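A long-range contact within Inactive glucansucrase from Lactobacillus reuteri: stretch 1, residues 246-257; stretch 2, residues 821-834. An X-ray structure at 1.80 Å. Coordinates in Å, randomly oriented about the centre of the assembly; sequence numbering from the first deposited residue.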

# COMPACT_ATOMS: atom_id res chain seq x y z
N ASN A 246 7.31 -6.76 12.89
CA ASN A 246 8.15 -5.61 13.27
C ASN A 246 8.38 -5.46 14.79
O ASN A 246 9.02 -4.49 15.22
CB ASN A 246 7.59 -4.32 12.64
CG ASN A 246 7.89 -4.23 11.13
OD1 ASN A 246 9.05 -4.05 10.74
ND2 ASN A 246 6.87 -4.34 10.30
N SER A 247 7.90 -6.40 15.60
CA SER A 247 8.31 -6.52 17.02
C SER A 247 9.56 -7.41 17.20
O SER A 247 10.15 -7.42 18.28
CB SER A 247 7.18 -7.10 17.86
OG SER A 247 7.02 -8.50 17.63
N ASN A 248 9.95 -8.16 16.17
CA ASN A 248 11.12 -9.05 16.29
C ASN A 248 12.41 -8.21 16.25
O ASN A 248 12.63 -7.51 15.27
CB ASN A 248 11.11 -10.10 15.16
CG ASN A 248 12.24 -11.11 15.28
OD1 ASN A 248 13.41 -10.73 15.38
ND2 ASN A 248 11.90 -12.40 15.28
N PRO A 249 13.26 -8.29 17.30
CA PRO A 249 14.49 -7.48 17.31
C PRO A 249 15.42 -7.65 16.11
O PRO A 249 16.09 -6.69 15.71
CB PRO A 249 15.21 -7.91 18.60
CG PRO A 249 14.12 -8.43 19.47
CD PRO A 249 13.13 -9.07 18.54
N VAL A 250 15.46 -8.85 15.52
CA VAL A 250 16.24 -9.10 14.29
C VAL A 250 15.64 -8.35 13.10
O VAL A 250 16.37 -7.76 12.29
CB VAL A 250 16.43 -10.61 13.99
CG1 VAL A 250 17.19 -10.83 12.69
CG2 VAL A 250 17.17 -11.31 15.14
N VAL A 251 14.32 -8.36 12.99
CA VAL A 251 13.62 -7.60 11.96
C VAL A 251 13.87 -6.09 12.16
O VAL A 251 14.08 -5.35 11.18
CB VAL A 251 12.12 -7.92 11.91
CG1 VAL A 251 11.38 -7.03 10.91
CG2 VAL A 251 11.92 -9.39 11.53
N GLN A 252 13.87 -5.65 13.41
CA GLN A 252 14.07 -4.21 13.70
C GLN A 252 15.45 -3.77 13.24
O GLN A 252 15.59 -2.70 12.65
CB GLN A 252 13.83 -3.91 15.18
CG GLN A 252 12.38 -4.07 15.58
CD GLN A 252 12.10 -3.74 17.03
OE1 GLN A 252 13.01 -3.49 17.83
NE2 GLN A 252 10.82 -3.72 17.38
N ALA A 253 16.47 -4.62 13.47
CA ALA A 253 17.81 -4.34 12.96
C ALA A 253 17.84 -4.34 11.42
O ALA A 253 18.47 -3.47 10.82
CB ALA A 253 18.83 -5.33 13.53
N GLU A 254 17.15 -5.29 10.79
CA GLU A 254 17.05 -5.31 9.32
C GLU A 254 16.40 -4.05 8.72
O GLU A 254 16.83 -3.58 7.65
CB GLU A 254 16.38 -6.61 8.82
CG GLU A 254 16.01 -6.69 7.33
CD GLU A 254 17.17 -6.46 6.36
OE1 GLU A 254 18.35 -6.55 6.76
OE2 GLU A 254 16.89 -6.18 5.17
N ASN A 255 15.41 -3.47 9.39
CA ASN A 255 14.81 -2.20 8.91
C ASN A 255 15.84 -1.06 8.89
O ASN A 255 15.87 -0.27 7.94
CB ASN A 255 13.59 -1.79 9.76
CG ASN A 255 12.42 -2.74 9.60
OD1 ASN A 255 12.22 -3.35 8.54
ND2 ASN A 255 11.64 -2.87 10.66
N LEU A 256 16.68 -1.02 9.93
CA LEU A 256 17.77 -0.05 10.01
C LEU A 256 18.74 -0.23 8.86
O LEU A 256 19.14 0.76 8.23
CB LEU A 256 18.50 -0.13 11.36
CG LEU A 256 17.67 0.24 12.58
CD1 LEU A 256 18.42 -0.06 13.86
CD2 LEU A 256 17.27 1.70 12.54
N ASN A 257 19.11 -1.48 8.58
CA ASN A 257 19.91 -1.84 7.39
C ASN A 257 19.29 -1.30 6.11
O ASN A 257 19.97 -0.69 5.28
CB ASN A 257 20.06 -3.36 7.28
CG ASN A 257 21.16 -3.77 6.34
OD1 ASN A 257 22.33 -3.80 6.73
ND2 ASN A 257 20.81 -4.08 5.10
N ILE A 821 10.46 0.11 23.12
CA ILE A 821 9.31 0.21 24.04
C ILE A 821 8.51 -1.09 24.06
O ILE A 821 8.24 -1.63 25.11
CB ILE A 821 8.37 1.41 23.68
CG1 ILE A 821 9.14 2.74 23.88
CG2 ILE A 821 7.10 1.39 24.53
CD1 ILE A 821 8.39 4.05 23.62
N SER A 822 8.11 -1.58 22.89
CA SER A 822 7.18 -2.71 22.84
C SER A 822 7.78 -3.99 23.43
O SER A 822 7.08 -4.73 24.10
CB SER A 822 6.65 -2.95 21.42
OG SER A 822 7.55 -3.67 20.60
N THR A 823 9.09 -4.20 23.22
CA THR A 823 9.78 -5.45 23.66
C THR A 823 10.64 -5.34 24.90
O THR A 823 10.89 -6.35 25.56
CB THR A 823 10.71 -5.96 22.57
OG1 THR A 823 11.68 -4.95 22.24
CG2 THR A 823 9.93 -6.34 21.34
N GLY A 824 11.13 -4.13 25.20
CA GLY A 824 12.13 -3.93 26.24
C GLY A 824 13.53 -4.44 25.90
O GLY A 824 14.36 -4.51 26.80
N VAL A 825 13.80 -4.75 24.63
CA VAL A 825 15.14 -5.14 24.18
C VAL A 825 15.56 -4.34 22.95
O VAL A 825 14.72 -3.76 22.26
CB VAL A 825 15.27 -6.66 23.90
CG1 VAL A 825 14.99 -7.47 25.17
CG2 VAL A 825 14.36 -7.11 22.78
N ALA A 826 16.88 -4.29 22.72
CA ALA A 826 17.42 -3.53 21.59
C ALA A 826 17.31 -4.33 20.30
O ALA A 826 17.27 -5.56 20.33
CB ALA A 826 18.87 -3.15 21.85
N PRO A 827 17.27 -3.63 19.15
CA PRO A 827 17.46 -4.34 17.87
C PRO A 827 18.74 -5.20 17.91
O PRO A 827 19.73 -4.83 18.56
CB PRO A 827 17.57 -3.22 16.84
CG PRO A 827 16.90 -2.04 17.47
CD PRO A 827 17.10 -2.18 18.96
N ASP A 828 18.67 -6.35 17.25
CA ASP A 828 19.67 -7.42 17.36
C ASP A 828 20.39 -7.54 16.02
O ASP A 828 19.85 -8.14 15.08
CB ASP A 828 18.97 -8.73 17.71
CG ASP A 828 19.94 -9.90 17.91
OD1 ASP A 828 21.18 -9.75 17.76
OD2 ASP A 828 19.43 -11.00 18.19
N PRO A 829 21.59 -6.96 15.91
CA PRO A 829 22.32 -7.02 14.66
C PRO A 829 23.14 -8.32 14.47
O PRO A 829 23.86 -8.44 13.47
CB PRO A 829 23.25 -5.82 14.77
CG PRO A 829 23.61 -5.82 16.22
CD PRO A 829 22.40 -6.33 16.96
N THR A 830 23.05 -9.27 15.41
CA THR A 830 23.90 -10.49 15.35
C THR A 830 23.40 -11.55 14.37
O THR A 830 24.10 -12.55 14.15
CB THR A 830 24.08 -11.16 16.73
OG1 THR A 830 22.83 -11.71 17.18
CG2 THR A 830 24.64 -10.19 17.75
N VAL A 831 22.22 -11.35 13.79
CA VAL A 831 21.63 -12.25 12.82
C VAL A 831 21.28 -11.42 11.59
O VAL A 831 20.68 -10.35 11.72
CB VAL A 831 20.36 -12.94 13.38
CG1 VAL A 831 19.67 -13.77 12.31
CG2 VAL A 831 20.71 -13.79 14.59
N ARG A 832 21.70 -11.90 10.42
CA ARG A 832 21.37 -11.25 9.15
C ARG A 832 20.18 -11.95 8.52
O ARG A 832 20.15 -13.18 8.45
CB ARG A 832 22.56 -11.30 8.20
CG ARG A 832 23.74 -10.46 8.66
CD ARG A 832 24.90 -10.49 7.67
NE ARG A 832 24.53 -10.07 6.31
CZ ARG A 832 25.38 -9.99 5.28
NH1 ARG A 832 26.68 -10.30 5.44
NH2 ARG A 832 24.95 -9.61 4.08
N ILE A 833 19.20 -11.18 8.07
CA ILE A 833 18.09 -11.74 7.30
C ILE A 833 18.48 -11.81 5.81
O ILE A 833 18.37 -10.83 5.08
CB ILE A 833 16.78 -10.93 7.49
CG1 ILE A 833 16.39 -10.95 8.97
CG2 ILE A 833 15.67 -11.53 6.63
CD1 ILE A 833 15.12 -10.18 9.32
N ASN A 834 18.95 -12.99 5.39
CA ASN A 834 19.29 -13.23 3.98
C ASN A 834 18.09 -13.74 3.19
O ASN A 834 18.09 -13.70 1.95
CB ASN A 834 20.45 -14.23 3.86
CG ASN A 834 20.10 -15.61 4.39
OD1 ASN A 834 19.79 -15.78 5.56
ND2 ASN A 834 20.16 -16.61 3.51
O HOH W 1 19.05 -8.11 11.21
O HOH W 2 19.42 -8.45 8.38

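A short loop and the first turns of a helix, residues 249-257, pack against an irregular segment, with no regular helix or strand, more than 570 residues later in the chain. The two run in the same sequence order: Ser247 lies nearest Thr823, Pro249 nearest Pro827, Val250 nearest Asp828 and Glu254 nearest Ile833. The CA atoms come closest at the two prolines, with Pro249 CA 4.4 Å from Pro827 CA, and the contact buries 670 Å² in all.

At the start, Ser247 offers mainly its backbone: its O lies 3.3 Å from CG2 of Thr823. Asn248 then caps the helix. Its OD1 accepts a hydrogen bond from Val250 N at 2.8 Å and a weak one from Val251 N at 3.5 Å, occupying amides of the first turn, which have no helical carbonyl partner.

Pro249 suits the first turn of a helix, where its missing N-H costs nothing. Its ring packs on the other stretch, with CG 3.6 Å from Val825 CG2. Its carbonyl makes the one direct hydrogen bond across the contact: Asp828 N donates to Pro249 O at 3.0 Å, nearly straight at 169°. The same oxygen accepts the helical bond from Ala253 N at 3.1 Å and also receives a CA-H...O contact from Pro827 CA at 3.5 Å, so one carbonyl serves both the helix and the neighbouring segment.

Val250 is compact and branched, and it reaches several neighbours. Its CG1 lies 3.9 Å from Val831 CG1 and 3.8 Å from Ile833 CG1, while its CG2 stands 3.8 Å from OD2 of Asp828. A water adds a polar link beside these methyls, donating to Val250 O at 2.9 Å and to Val831 O at 2.8 Å. Val251 has its CA-to-CB bond pointing away, yet its CG2 still comes within 4.0 Å of Ile833 CD1.

Gln252 combines two roles. Its CB lies 4.1 Å from Pro827 CB, while its NE2 donates to Asn246 O at 2.9 Å, tying the helix back to the preceding loop. The small side chain of Ala253 permits a close approach, its CB lying 3.4 Å from Asp828 O and 4.1 Å from Pro827 CB.

Glu254 likewise divides into apolar and polar parts. Its CB packs 3.8 Å from Ile833 CD1, and a second water joins the two stretches by donating to Glu254 OE1 at 2.7 Å and accepting from Ile833 N at 2.8 Å. Leu256 completes the contact more loosely, its CD1 4.4 Å from Pro827 CG.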